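Local coordinates for GTPase activator-like protein (PDB 5HIU) that forms the all-helical N-terminal part of TSC2, a much longer protein that is probably a GTPase activator, at residues V28-R39 / A60-M68; V340-S350 / P384-K395. All coordinates share one frame; numbering follows the deposited sequence.

Interactions 1 and 2 apply one packing principle, one near the N-terminal end and the other well toward the C-terminal end of an elongated, helical chain. In each, two helices separated in sequence by an intervening helix come together with roughly the same direction: helix 22-33 beside helix 59-65 in interaction 1, with the start of helix 36-52 joining in, and helix 336-348 beside helix 383-391 in interaction 2. They follow in series along the chain and lie on opposite sides of its centre. Their centres are 74 Å apart; they use different helices, and with their nearest atoms about 55 Å apart they do not touch. Such local, successive contacts suit an alpha-solenoid, which grows by stacking neighbours.

Interaction 1: V28-R39 / A60-M68; sequences VAKLKNGHLSER and AIWHAAKDM
Leu31 and Ala64 meet where helix segments 28-33 and 60-65 draw together, their axes 8.7 Å apart at closest approach and inclined by 28° with the same N-to-C sense. The packing is tightest around the methyl of Ala64: Leu31 CD2 lies 3.5 Å from Ala64 CB, while Lys32 CG approaches that same CB from the outer flank at 3.3 Å. Leu31 turns its other branch to Met68, with CD1 3.8 Å from SD. Toward the start of both segments, Val28 CG2 rests on Ile61 CG1, the two side chains crossing almost at right angles.

Arg39, in the first turn of helix 36-52, forms the polar border. Its chain bends at chi3 (73°), bringing the guanidinium beside the end of the first helix, where NE donates a straight bond to Leu31 O (2.7 Å). NH1 and NH2 form a two-pronged, end-on salt bridge with Asp67, 2.6 Å to OD1 and 2.7 Å to OD2, the guanidinium and carboxylate nearly coplanar and each oxygen using its syn lone pair. Met68 CG lies over one guanidinium face. Fastened along its edge to a backbone carbonyl and a carboxylate, the group has little freedom to rotate.

The solvent side is looser: beyond CG the Lys32 chain runs extended along the exposed margin, its CE near Ala60 O. Inward, Leu31 packs on Ala42 and Leu46 and Met68 on Val40, further along helix 36-52, consistent with the stacked helices of an alpha-solenoid.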
ATOM      1  N   VAL A  28      12.740 -23.245  38.085  1.00 85.51           N
ATOM      2  CA  VAL A  28      13.272 -23.826  36.852  1.00 85.12           C
ATOM      3  C   VAL A  28      13.363 -25.338  36.973  1.00 85.74           C
ATOM      4  O   VAL A  28      13.092 -26.057  36.014  1.00 86.52           O
ATOM      5  CB  VAL A  28      14.656 -23.255  36.472  1.00 82.05           C
ATOM      6  CG1 VAL A  28      15.216 -23.986  35.264  1.00 81.41           C
ATOM      7  CG2 VAL A  28      14.554 -21.779  36.157  1.00 78.99           C
ATOM      8  N   ALA A  29      13.758 -25.821  38.144  1.00 91.38           N
ATOM      9  CA  ALA A  29      13.756 -27.262  38.388  1.00 93.54           C
ATOM     10  C   ALA A  29      12.349 -27.834  38.159  1.00 92.74           C
ATOM     11  O   ALA A  29      12.172 -28.808  37.417  1.00 92.26           O
ATOM     12  CB  ALA A  29      14.251 -27.566  39.794  1.00 94.79           C
ATOM     13  N   LYS A  30      11.352 -27.196  38.762  1.00 90.78           N
ATOM     14  CA  LYS A  30       9.966 -27.621  38.589  1.00 95.73           C
ATOM     15  C   LYS A  30       9.518 -27.444  37.145  1.00 94.44           C
ATOM     16  O   LYS A  30       8.798 -28.285  36.607  1.00 92.35           O
ATOM     17  CB  LYS A  30       9.047 -26.830  39.516  1.00100.15           C
ATOM     18  CG  LYS A  30       9.310 -27.092  40.987  1.00105.00           C
ATOM     19  CD  LYS A  30       8.426 -26.238  41.872  1.00110.26           C
ATOM     20  CE  LYS A  30       8.458 -26.709  43.320  1.00114.55           C
ATOM     21  NZ  LYS A  30       7.664 -25.797  44.189  1.00117.27           N
ATOM     22  N   LEU A  31       9.953 -26.354  36.520  1.00 91.63           N
ATOM     23  CA  LEU A  31       9.624 -26.094  35.120  1.00 89.62           C
ATOM     24  C   LEU A  31      10.164 -27.187  34.203  1.00 93.52           C
ATOM     25  O   LEU A  31       9.510 -27.567  33.231  1.00 88.04           O
ATOM     26  CB  LEU A  31      10.152 -24.727  34.689  1.00 84.05           C
ATOM     27  CG  LEU A  31       9.834 -24.303  33.253  1.00 85.60           C
ATOM     28  CD1 LEU A  31       8.336 -24.167  33.017  1.00 84.41           C
ATOM     29  CD2 LEU A  31      10.537 -22.992  32.938  1.00 86.87           C
ATOM     30  N   LYS A  32      11.353 -27.689  34.514  1.00104.36           N
ATOM     31  CA  LYS A  32      11.955 -28.758  33.733  1.00108.67           C
ATOM     32  C   LYS A  32      11.352 -30.101  34.112  1.00104.69           C
ATOM     33  O   LYS A  32      10.992 -30.878  33.231  1.00107.37           O
ATOM     34  CB  LYS A  32      13.481 -28.776  33.915  1.00121.97           C
ATOM     35  CG  LYS A  32      14.160 -27.589  33.261  1.00131.55           C
ATOM     36  CD  LYS A  32      15.684 -27.628  33.262  1.00142.83           C
ATOM     37  CE  LYS A  32      16.207 -26.460  32.418  1.00151.82           C
ATOM     38  NZ  LYS A  32      17.684 -26.356  32.287  1.00155.98           N
ATOM     39  N   ASN A  33      11.219 -30.357  35.413  1.00 98.73           N
ATOM     40  CA  ASN A  33      10.941 -31.708  35.914  1.00101.66           C
ATOM     41  C   ASN A  33       9.553 -31.964  36.483  1.00 96.83           C
ATOM     42  O   ASN A  33       9.202 -33.114  36.717  1.00 98.73           O
ATOM     43  CB  ASN A  33      11.939 -32.074  37.015  1.00105.77           C
ATOM     44  CG  ASN A  33      13.376 -31.927  36.578  1.00115.20           C
ATOM     45  OD1 ASN A  33      13.674 -31.356  35.529  1.00119.01           O
ATOM     46  ND2 ASN A  33      14.283 -32.446  37.389  1.00124.66           N
ATOM     47  N   GLY A  34       8.776 -30.919  36.745  1.00 90.34           N
ATOM     48  CA  GLY A  34       7.469 -31.093  37.383  1.00 84.01           C
ATOM     49  C   GLY A  34       6.523 -31.877  36.494  1.00 81.60           C
ATOM     50  O   GLY A  34       6.783 -32.044  35.297  1.00 80.99           O
ATOM     51  N   HIS A  35       5.439 -32.388  37.070  1.00 82.33           N
ATOM     52  CA  HIS A  35       4.346 -32.910  36.258  1.00 82.12           C
ATOM     53  C   HIS A  35       3.744 -31.711  35.541  1.00 81.45           C
ATOM     54  O   HIS A  35       3.824 -30.589  36.027  1.00 79.04           O
ATOM     55  CB  HIS A  35       3.291 -33.599  37.107  1.00 87.72           C
ATOM     56  CG  HIS A  35       3.819 -34.724  37.944  1.00 93.63           C
ATOM     57  ND1 HIS A  35       4.408 -35.846  37.401  1.00 93.63           N
ATOM     58  CD2 HIS A  35       3.824 -34.908  39.287  1.00 94.20           C
ATOM     59  CE1 HIS A  35       4.765 -36.668  38.371  1.00 93.96           C
ATOM     60  NE2 HIS A  35       4.422 -36.122  39.525  1.00 96.00           N
ATOM     61  N   LEU A  36       3.133 -31.932  34.388  1.00 82.01           N
ATOM     62  CA  LEU A  36       2.756 -30.821  33.530  1.00 78.08           C
ATOM     63  C   LEU A  36       2.069 -29.681  34.277  1.00 82.50           C
ATOM     64  O   LEU A  36       2.390 -28.517  34.061  1.00 83.39           O
ATOM     65  CB  LEU A  36       1.878 -31.293  32.377  1.00 77.09           C
ATOM     66  CG  LEU A  36       1.554 -30.194  31.365  1.00 78.69           C
ATOM     67  CD1 LEU A  36       2.803 -29.408  30.986  1.00 76.55           C
ATOM     68  CD2 LEU A  36       0.915 -30.769  30.109  1.00 82.38           C
ATOM     69  N   SER A  37       1.134 -30.005  35.161  1.00 84.10           N
ATOM     70  CA  SER A  37       0.423 -28.961  35.886  1.00 83.69           C
ATOM     71  C   SER A  37       1.393 -28.163  36.755  1.00 81.19           C
ATOM     72  O   SER A  37       1.154 -27.003  37.059  1.00 81.82           O
ATOM     73  CB  SER A  37      -0.701 -29.542  36.750  1.00 88.68           C
ATOM     74  OG  SER A  37      -0.205 -30.044  37.992  1.00 90.52           O
ATOM     75  N   GLU A  38       2.471 -28.799  37.182  1.00 84.56           N
ATOM     76  CA  GLU A  38       3.465 -28.135  38.016  1.00 85.37           C
ATOM     77  C   GLU A  38       4.260 -27.191  37.148  1.00 78.97           C
ATOM     78  O   GLU A  38       4.568 -26.078  37.568  1.00 75.49           O
ATOM     79  CB  GLU A  38       4.392 -29.148  38.694  1.00 88.43           C
ATOM     80  CG  GLU A  38       3.646 -30.226  39.466  1.00 92.53           C
ATOM     81  CD  GLU A  38       4.548 -31.108  40.312  1.00 93.24           C
ATOM     82  OE1 GLU A  38       5.478 -31.729  39.755  1.00 92.00           O
ATOM     83  OE2 GLU A  38       4.302 -31.200  41.535  1.00 96.77           O
ATOM     84  N   ARG A  39       4.562 -27.646  35.932  1.00 76.18           N
ATOM     85  CA  ARG A  39       5.309 -26.855  34.956  1.00 76.27           C
ATOM     86  C   ARG A  39       4.551 -25.587  34.601  1.00 73.32           C
ATOM     87  O   ARG A  39       5.147 -24.518  34.487  1.00 79.01           O
ATOM     88  CB  ARG A  39       5.576 -27.660  33.682  1.00 76.82           C
ATOM     89  CG  ARG A  39       6.331 -28.974  33.897  1.00 75.86           C
ATOM     90  CD  ARG A  39       6.615 -29.627  32.558  1.00 73.35           C
ATOM     91  NE  ARG A  39       7.663 -28.888  31.863  1.00 73.22           N
ATOM     92  CZ  ARG A  39       7.816 -28.831  30.540  1.00 77.17           C
ATOM     93  NH1 ARG A  39       6.971 -29.467  29.729  1.00 77.99           N
ATOM     94  NH2 ARG A  39       8.823 -28.120  30.020  1.00 74.01           N
ATOM     95  N   ALA A  60      18.382 -20.881  30.232  1.00 83.63           N
ATOM     96  CA  ALA A  60      17.997 -22.219  30.698  1.00 83.62           C
ATOM     97  C   ALA A  60      16.487 -22.286  30.960  1.00 78.43           C
ATOM     98  O   ALA A  60      15.845 -23.323  30.769  1.00 79.69           O
ATOM     99  CB  ALA A  60      18.781 -22.586  31.940  1.00 85.59           C
ATOM    100  N   ILE A  61      15.933 -21.154  31.378  1.00 74.22           N
ATOM    101  CA  ILE A  61      14.493 -20.984  31.472  1.00 71.49           C
ATOM    102  C   ILE A  61      13.850 -21.202  30.092  1.00 70.47           C
ATOM    103  O   ILE A  61      12.804 -21.828  29.977  1.00 72.87           O
ATOM    104  CB  ILE A  61      14.138 -19.592  32.044  1.00 70.40           C
ATOM    105  CG1 ILE A  61      14.592 -19.465  33.503  1.00 75.07           C
ATOM    106  CG2 ILE A  61      12.644 -19.339  31.966  1.00 71.16           C
ATOM    107  CD1 ILE A  61      14.667 -18.042  34.020  1.00 77.55           C
ATOM    108  N   TRP A  62      14.471 -20.679  29.038  1.00 69.24           N
ATOM    109  CA  TRP A  62      13.924 -20.839  27.708  1.00 63.84           C
ATOM    110  C   TRP A  62      13.809 -22.315  27.403  1.00 64.69           C
ATOM    111  O   TRP A  62      12.754 -22.787  26.994  1.00 63.03           O
ATOM    112  CB  TRP A  62      14.802 -20.161  26.660  1.00 62.93           C
ATOM    113  CG  TRP A  62      14.243 -20.287  25.283  1.00 64.96           C
ATOM    114  CD1 TRP A  62      14.459 -21.305  24.393  1.00 68.07           C
ATOM    115  CD2 TRP A  62      13.354 -19.370  24.633  1.00 64.59           C
ATOM    116  NE1 TRP A  62      13.763 -21.072  23.227  1.00 71.49           N
ATOM    117  CE2 TRP A  62      13.065 -19.897  23.355  1.00 65.68           C
ATOM    118  CE3 TRP A  62      12.778 -18.150  25.007  1.00 64.71           C
ATOM    119  CZ2 TRP A  62      12.232 -19.244  22.449  1.00 62.54           C
ATOM    120  CZ3 TRP A  62      11.939 -17.502  24.102  1.00 64.92           C
ATOM    121  CH2 TRP A  62      11.688 -18.050  22.831  1.00 63.64           C
ATOM    122  N   HIS A  63      14.896 -23.044  27.631  1.00 69.37           N
ATOM    123  CA  HIS A  63      14.950 -24.440  27.245  1.00 72.23           C
ATOM    124  C   HIS A  63      14.008 -25.271  28.078  1.00 72.41           C
ATOM    125  O   HIS A  63      13.338 -26.188  27.578  1.00 72.34           O
ATOM    126  CB  HIS A  63      16.349 -24.987  27.422  1.00 79.91           C
ATOM    127  CG  HIS A  63      17.385 -24.249  26.657  1.00 81.61           C
ATOM    128  ND1 HIS A  63      17.113 -23.571  25.489  1.00 83.44           N
ATOM    129  CD2 HIS A  63      18.708 -24.100  26.883  1.00 88.80           C
ATOM    130  CE1 HIS A  63      18.224 -23.017  25.039  1.00 85.22           C
ATOM    131  NE2 HIS A  63      19.207 -23.329  25.864  1.00 89.63           N
ATOM    132  N   ALA A  64      13.959 -24.958  29.364  1.00 71.60           N
ATOM    133  CA  ALA A  64      13.029 -25.640  30.238  1.00 74.53           C
ATOM    134  C   ALA A  64      11.610 -25.645  29.638  1.00 74.04           C
ATOM    135  O   ALA A  64      10.938 -26.665  29.672  1.00 80.32           O
ATOM    136  CB  ALA A  64      13.036 -24.988  31.612  1.00 74.64           C
ATOM    137  N   ALA A  65      11.192 -24.514  29.057  1.00 71.96           N
ATOM    138  CA  ALA A  65       9.784 -24.246  28.731  1.00 64.75           C
ATOM    139  C   ALA A  65       9.384 -24.434  27.287  1.00 62.98           C
ATOM    140  O   ALA A  65       8.212 -24.650  27.028  1.00 65.31           O
ATOM    141  CB  ALA A  65       9.437 -22.823  29.141  1.00 61.67           C
ATOM    142  N   LYS A  66      10.326 -24.308  26.349  1.00 61.84           N
ATOM    143  CA  LYS A  66       9.984 -24.235  24.922  1.00 63.43           C
ATOM    144  C   LYS A  66       9.096 -25.356  24.386  1.00 68.29           C
ATOM    145  O   LYS A  66       8.303 -25.133  23.467  1.00 70.03           O
ATOM    146  CB  LYS A  66      11.227 -24.097  24.053  1.00 66.59           C
ATOM    147  CG  LYS A  66      12.231 -25.232  24.152  1.00 74.96           C
ATOM    148  CD  LYS A  66      13.573 -24.764  23.610  1.00 78.62           C
ATOM    149  CE  LYS A  66      14.684 -25.761  23.839  1.00 84.89           C
ATOM    150  NZ  LYS A  66      15.102 -26.390  22.560  1.00 92.23           N
ATOM    151  N   ASP A  67       9.207 -26.547  24.964  1.00 69.96           N
ATOM    152  CA  ASP A  67       8.355 -27.683  24.567  1.00 68.26           C
ATOM    153  C   ASP A  67       6.878 -27.473  24.879  1.00 66.33           C
ATOM    154  O   ASP A  67       6.028 -28.012  24.177  1.00 71.34           O
ATOM    155  CB  ASP A  67       8.830 -28.974  25.226  1.00 70.91           C
ATOM    156  CG  ASP A  67       8.649 -28.957  26.718  1.00 71.56           C
ATOM    157  OD1 ASP A  67       7.556 -29.312  27.198  1.00 74.21           O
ATOM    158  OD2 ASP A  67       9.595 -28.570  27.423  1.00 75.35           O
ATOM    159  N   MET A  68       6.574 -26.683  25.911  1.00 62.22           N
ATOM    160  CA  MET A  68       5.185 -26.428  26.325  1.00 62.39           C
ATOM    161  C   MET A  68       4.360 -25.631  25.288  1.00 61.09           C
ATOM    162  O   MET A  68       3.133 -25.612  25.358  1.00 56.65           O
ATOM    163  CB  MET A  68       5.152 -25.688  27.664  1.00 63.85           C
ATOM    164  CG  MET A  68       5.803 -26.440  28.806  1.00 65.76           C
ATOM    165  SD  MET A  68       5.933 -25.502  30.340  1.00 72.42           S
ATOM    166  CE  MET A  68       4.215 -25.524  30.863  1.00 77.57           C
TER

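Interaction 2: V340-S350 / P384-K395; sequences VGGLANVSKSS and PIFDVAAQCATK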
ATOM      1  N   VAL A 340      -1.639  13.367 -25.078  1.00 88.51           N
ATOM      2  CA  VAL A 340      -2.789  13.606 -25.947  1.00 88.58           C
ATOM      3  C   VAL A 340      -3.103  12.356 -26.753  1.00 88.26           C
ATOM      4  O   VAL A 340      -4.273  12.024 -26.943  1.00 88.80           O
ATOM      5  CB  VAL A 340      -2.543  14.822 -26.861  1.00 90.76           C
ATOM      6  CG1 VAL A 340      -3.722  15.072 -27.788  1.00 92.57           C
ATOM      7  CG2 VAL A 340      -2.303  16.058 -26.009  1.00 91.48           C
ATOM      8  N   GLY A 341      -2.058  11.662 -27.208  1.00 87.34           N
ATOM      9  CA  GLY A 341      -2.223  10.377 -27.877  1.00 89.91           C
ATOM     10  C   GLY A 341      -2.998   9.419 -26.993  1.00 92.97           C
ATOM     11  O   GLY A 341      -3.959   8.775 -27.441  1.00 93.55           O
ATOM     12  N   GLY A 342      -2.579   9.341 -25.729  1.00 91.76           N
ATOM     13  CA  GLY A 342      -3.266   8.541 -24.719  1.00 92.26           C
ATOM     14  C   GLY A 342      -4.688   9.006 -24.454  1.00 94.56           C
ATOM     15  O   GLY A 342      -5.604   8.193 -24.351  1.00103.32           O
ATOM     16  N   LEU A 343      -4.879  10.315 -24.351  1.00 95.08           N
ATOM     17  CA  LEU A 343      -6.183  10.872 -23.996  1.00 98.27           C
ATOM     18  C   LEU A 343      -7.242  10.633 -25.063  1.00103.40           C
ATOM     19  O   LEU A 343      -8.440  10.573 -24.756  1.00103.89           O
ATOM     20  CB  LEU A 343      -6.071  12.376 -23.749  1.00 99.98           C
ATOM     21  CG  LEU A 343      -5.263  12.848 -22.536  1.00 97.40           C
ATOM     22  CD1 LEU A 343      -4.617  14.192 -22.839  1.00 93.59           C
ATOM     23  CD2 LEU A 343      -6.129  12.938 -21.283  1.00 96.75           C
ATOM     24  N   ALA A 344      -6.807  10.514 -26.316  1.00108.47           N
ATOM     25  CA  ALA A 344      -7.745  10.379 -27.433  1.00115.69           C
ATOM     26  C   ALA A 344      -8.470   9.041 -27.344  1.00116.60           C
ATOM     27  O   ALA A 344      -9.705   8.996 -27.240  1.00106.98           O
ATOM     28  CB  ALA A 344      -7.019  10.518 -28.763  1.00115.47           C
ATOM     29  N   ASN A 345      -7.681   7.965 -27.361  1.00121.43           N
ATOM     30  CA  ASN A 345      -8.178   6.607 -27.162  1.00120.22           C
ATOM     31  C   ASN A 345      -9.341   6.608 -26.190  1.00119.02           C
ATOM     32  O   ASN A 345     -10.450   6.199 -26.536  1.00127.68           O
ATOM     33  CB  ASN A 345      -7.064   5.706 -26.614  1.00112.90           C
ATOM     34  CG  ASN A 345      -6.163   5.141 -27.702  1.00113.76           C
ATOM     35  OD1 ASN A 345      -6.446   5.251 -28.900  1.00115.23           O
ATOM     36  ND2 ASN A 345      -5.075   4.510 -27.283  1.00110.05           N
ATOM     37  N   VAL A 346      -9.081   7.134 -24.999  1.00109.34           N
ATOM     38  CA  VAL A 346     -10.013   7.030 -23.892  1.00111.27           C
ATOM     39  C   VAL A 346     -11.305   7.769 -24.158  1.00115.01           C
ATOM     40  O   VAL A 346     -12.377   7.214 -23.929  1.00126.27           O
ATOM     41  CB  VAL A 346      -9.424   7.589 -22.581  1.00110.99           C
ATOM     42  CG1 VAL A 346     -10.438   7.457 -21.440  1.00104.79           C
ATOM     43  CG2 VAL A 346      -8.124   6.873 -22.231  1.00112.68           C
ATOM     44  N   SER A 347     -11.210   9.006 -24.639  1.00116.45           N
ATOM     45  CA  SER A 347     -12.397   9.874 -24.789  1.00118.79           C
ATOM     46  C   SER A 347     -13.549   9.272 -25.600  1.00120.55           C
ATOM     47  O   SER A 347     -14.691   9.730 -25.479  1.00117.06           O
ATOM     48  CB  SER A 347     -12.025  11.220 -25.410  1.00116.47           C
ATOM     49  OG  SER A 347     -13.128  12.109 -25.345  1.00112.58           O
ATOM     50  N   LYS A 348     -13.243   8.276 -26.433  1.00123.94           N
ATOM     51  CA  LYS A 348     -14.264   7.557 -27.189  1.00132.07           C
ATOM     52  C   LYS A 348     -15.234   6.829 -26.259  1.00132.28           C
ATOM     53  O   LYS A 348     -16.437   7.085 -26.296  1.00137.12           O
ATOM     54  CB  LYS A 348     -13.619   6.551 -28.147  1.00137.03           C
ATOM     55  CG  LYS A 348     -12.845   7.184 -29.289  1.00141.00           C
ATOM     56  CD  LYS A 348     -12.322   6.126 -30.242  1.00149.57           C
ATOM     57  CE  LYS A 348     -11.682   6.747 -31.472  1.00156.36           C
ATOM     58  NZ  LYS A 348     -11.303   5.720 -32.484  1.00163.12           N
ATOM     59  N   SER A 349     -14.699   5.946 -25.417  1.00123.74           N
ATOM     60  CA  SER A 349     -15.514   5.067 -24.570  1.00123.01           C
ATOM     61  C   SER A 349     -16.339   5.862 -23.547  1.00125.52           C
ATOM     62  O   SER A 349     -16.569   7.066 -23.715  1.00119.71           O
ATOM     63  CB  SER A 349     -14.611   4.027 -23.855  1.00119.05           C
ATOM     64  OG  SER A 349     -13.973   4.534 -22.676  1.00 99.82           O
ATOM     65  N   SER A 350     -16.815   5.161 -22.517  1.00129.29           N
ATOM     66  CA  SER A 350     -17.249   5.769 -21.254  1.00125.71           C
ATOM     67  C   SER A 350     -18.413   6.759 -21.351  1.00133.36           C
ATOM     68  O   SER A 350     -19.045   6.921 -22.411  1.00137.05           O
ATOM     69  CB  SER A 350     -16.083   6.507 -20.626  1.00118.21           C
ATOM     70  OG  SER A 350     -16.135   7.868 -21.022  1.00113.67           O
ATOM     71  N   PRO A 384      -4.835  19.419 -31.375  1.00 90.14           N
ATOM     72  CA  PRO A 384      -4.998  18.034 -30.957  1.00 90.74           C
ATOM     73  C   PRO A 384      -5.772  17.947 -29.645  1.00 92.14           C
ATOM     74  O   PRO A 384      -6.774  17.223 -29.582  1.00 91.19           O
ATOM     75  CB  PRO A 384      -3.553  17.531 -30.807  1.00 90.81           C
ATOM     76  CG  PRO A 384      -2.718  18.473 -31.624  1.00 90.16           C
ATOM     77  CD  PRO A 384      -3.414  19.793 -31.523  1.00 88.17           C
ATOM     78  N   ILE A 385      -5.347  18.721 -28.637  1.00 94.96           N
ATOM     79  CA  ILE A 385      -5.987  18.699 -27.310  1.00 96.18           C
ATOM     80  C   ILE A 385      -7.395  19.216 -27.377  1.00 89.89           C
ATOM     81  O   ILE A 385      -8.289  18.659 -26.752  1.00 85.83           O
ATOM     82  CB  ILE A 385      -5.222  19.519 -26.249  1.00106.51           C
ATOM     83  CG1 ILE A 385      -3.898  18.841 -25.959  1.00116.29           C
ATOM     84  CG2 ILE A 385      -5.992  19.575 -24.927  1.00108.80           C
ATOM     85  CD1 ILE A 385      -2.969  19.627 -25.067  1.00121.13           C
ATOM     86  N   PHE A 386      -7.597  20.284 -28.135  1.00 92.82           N
ATOM     87  CA  PHE A 386      -8.937  20.838 -28.293  1.00 92.19           C
ATOM     88  C   PHE A 386      -9.894  19.841 -28.953  1.00 91.11           C
ATOM     89  O   PHE A 386     -11.101  19.890 -28.706  1.00 88.60           O
ATOM     90  CB  PHE A 386      -8.898  22.142 -29.092  1.00 94.66           C
ATOM     91  CG  PHE A 386      -8.507  23.347 -28.282  1.00 95.76           C
ATOM     92  CD1 PHE A 386      -9.074  23.585 -27.032  1.00 96.08           C
ATOM     93  CD2 PHE A 386      -7.599  24.271 -28.786  1.00 93.45           C
ATOM     94  CE1 PHE A 386      -8.723  24.703 -26.295  1.00 96.64           C
ATOM     95  CE2 PHE A 386      -7.243  25.388 -28.051  1.00 94.41           C
ATOM     96  CZ  PHE A 386      -7.806  25.609 -26.805  1.00 95.86           C
ATOM     97  N   ASP A 387      -9.359  18.944 -29.783  1.00 90.90           N
ATOM     98  CA  ASP A 387     -10.193  17.953 -30.467  1.00 98.67           C
ATOM     99  C   ASP A 387     -10.671  16.900 -29.476  1.00 99.66           C
ATOM    100  O   ASP A 387     -11.839  16.502 -29.517  1.00102.58           O
ATOM    101  CB  ASP A 387      -9.456  17.312 -31.657  1.00102.44           C
ATOM    102  N   VAL A 388      -9.778  16.474 -28.572  1.00 96.37           N
ATOM    103  CA  VAL A 388     -10.170  15.602 -27.458  1.00 91.38           C
ATOM    104  C   VAL A 388     -11.221  16.303 -26.608  1.00 87.09           C
ATOM    105  O   VAL A 388     -12.284  15.743 -26.322  1.00 86.95           O
ATOM    106  CB  VAL A 388      -8.997  15.226 -26.534  1.00 88.58           C
ATOM    107  CG1 VAL A 388      -9.510  14.405 -25.357  1.00 91.36           C
ATOM    108  CG2 VAL A 388      -7.925  14.439 -27.278  1.00 90.42           C
ATOM    109  N   ALA A 389     -10.922  17.531 -26.210  1.00 81.23           N
ATOM    110  CA  ALA A 389     -11.819  18.272 -25.347  1.00 83.44           C
ATOM    111  C   ALA A 389     -13.226  18.236 -25.877  1.00 90.42           C
ATOM    112  O   ALA A 389     -14.163  18.050 -25.109  1.00 92.52           O
ATOM    113  CB  ALA A 389     -11.359  19.708 -25.200  1.00 84.63           C
ATOM    114  N   ALA A 390     -13.364  18.404 -27.193  1.00 98.31           N
ATOM    115  CA  ALA A 390     -14.672  18.475 -27.849  1.00104.11           C
ATOM    116  C   ALA A 390     -15.381  17.135 -27.806  1.00107.08           C
ATOM    117  O   ALA A 390     -16.576  17.064 -27.522  1.00107.04           O
ATOM    118  CB  ALA A 390     -14.519  18.940 -29.290  1.00109.68           C
ATOM    119  N   GLN A 391     -14.633  16.071 -28.070  1.00109.80           N
ATOM    120  CA  GLN A 391     -15.163  14.720 -27.943  1.00114.64           C
ATOM    121  C   GLN A 391     -15.817  14.481 -26.574  1.00114.04           C
ATOM    122  O   GLN A 391     -16.823  13.785 -26.498  1.00122.97           O
ATOM    123  CB  GLN A 391     -14.058  13.697 -28.193  1.00113.64           C
ATOM    124  CG  GLN A 391     -14.579  12.296 -28.457  1.00118.61           C
ATOM    125  CD  GLN A 391     -13.790  11.567 -29.527  1.00121.29           C
ATOM    126  OE1 GLN A 391     -12.860  12.117 -30.111  1.00117.86           O
ATOM    127  NE2 GLN A 391     -14.167  10.322 -29.795  1.00125.19           N
ATOM    128  N   CYS A 392     -15.270  15.067 -25.508  1.00105.16           N
ATOM    129  CA  CYS A 392     -15.899  15.001 -24.175  1.00104.32           C
ATOM    130  C   CYS A 392     -17.183  15.824 -24.080  1.00105.15           C
ATOM    131  O   CYS A 392     -17.958  15.655 -23.136  1.00102.17           O
ATOM    132  CB  CYS A 392     -14.942  15.488 -23.076  1.00 98.47           C
ATOM    133  SG  CYS A 392     -13.278  14.821 -23.190  1.00 95.00           S
ATOM    134  N   ALA A 393     -17.372  16.745 -25.025  1.00107.04           N
ATOM    135  CA  ALA A 393     -18.624  17.487 -25.163  1.00111.77           C
ATOM    136  C   ALA A 393     -19.716  16.635 -25.817  1.00117.98           C
ATOM    137  O   ALA A 393     -20.901  16.962 -25.716  1.00120.29           O
ATOM    138  CB  ALA A 393     -18.398  18.771 -25.952  1.00109.02           C
ATOM    139  N   THR A 394     -19.313  15.553 -26.488  1.00119.56           N
ATOM    140  CA  THR A 394     -20.265  14.567 -27.011  1.00127.97           C
ATOM    141  C   THR A 394     -20.990  13.872 -25.863  1.00129.12           C
ATOM    142  O   THR A 394     -22.119  13.421 -26.009  1.00137.52           O
ATOM    143  CB  THR A 394     -19.593  13.465 -27.858  1.00128.83           C
ATOM    144  OG1 THR A 394     -18.678  12.718 -27.047  1.00126.66           O
ATOM    145  CG2 THR A 394     -18.863  14.043 -29.065  1.00127.30           C
ATOM    146  N   LYS A 395     -20.328  13.775 -24.722  1.00127.52           N
ATOM    147  CA  LYS A 395     -20.948  13.217 -23.539  1.00128.69           C
ATOM    148  C   LYS A 395     -21.582  14.307 -22.668  1.00127.71           C
ATOM    149  O   LYS A 395     -21.596  14.204 -21.452  1.00128.21           O
ATOM    150  CB  LYS A 395     -19.915  12.392 -22.771  1.00129.07           C
ATOM    151  CG  LYS A 395     -19.195  11.360 -23.635  1.00131.81           C
ATOM    152  CD  LYS A 395     -20.188  10.403 -24.269  1.00141.25           C
ATOM    153  CE  LYS A 395     -19.528   9.377 -25.169  1.00145.72           C
ATOM    154  NZ  LYS A 395     -20.562   8.473 -25.755  1.00151.67           N
TER
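Helices 340-348 and 384-391 run in nearly the same direction, their axes 9.4 Å apart at closest approach and only 17° from parallel, with Val340, Ala344 and Ser347 level with Ile385, Val388 and Cys392. Val388 acts as a single knob in a hole formed by Val340, Leu343, Ala344 and Ser347. Its two methyls divide the hole: CG1 faces Leu343 and Ser347, whereas CG2 leans over the backbone of Ala344, 4.1 Å from its CA.

One turn earlier, Val340 forks over the partner helix. CG2 presses tightly on Ile385 CG1 at 3.2 Å, and CG1 reaches Pro384 CB at 3.9 Å. Beyond the knob polar side chains take over, meeting largely through their carbons. Ser347 holds its hydroxyl anti to the backbone N (chi1 -171°), which turns OG toward Gln391 CB, 3.4 Å away. The amide of Gln391 continues outward, placing NE2 3.4 Å from Lys348 CG at the exposed margin. At the far end, Lys395 lays its CE against Ser350 O.

Helix 352-366 packs against both segments, its Ile358 touching Val346, Val388 and Cys392. Helices 423-441 and 448-459 pack on helix 383-391 through Ala389 and Phe386, whose ring stacks with Phe454.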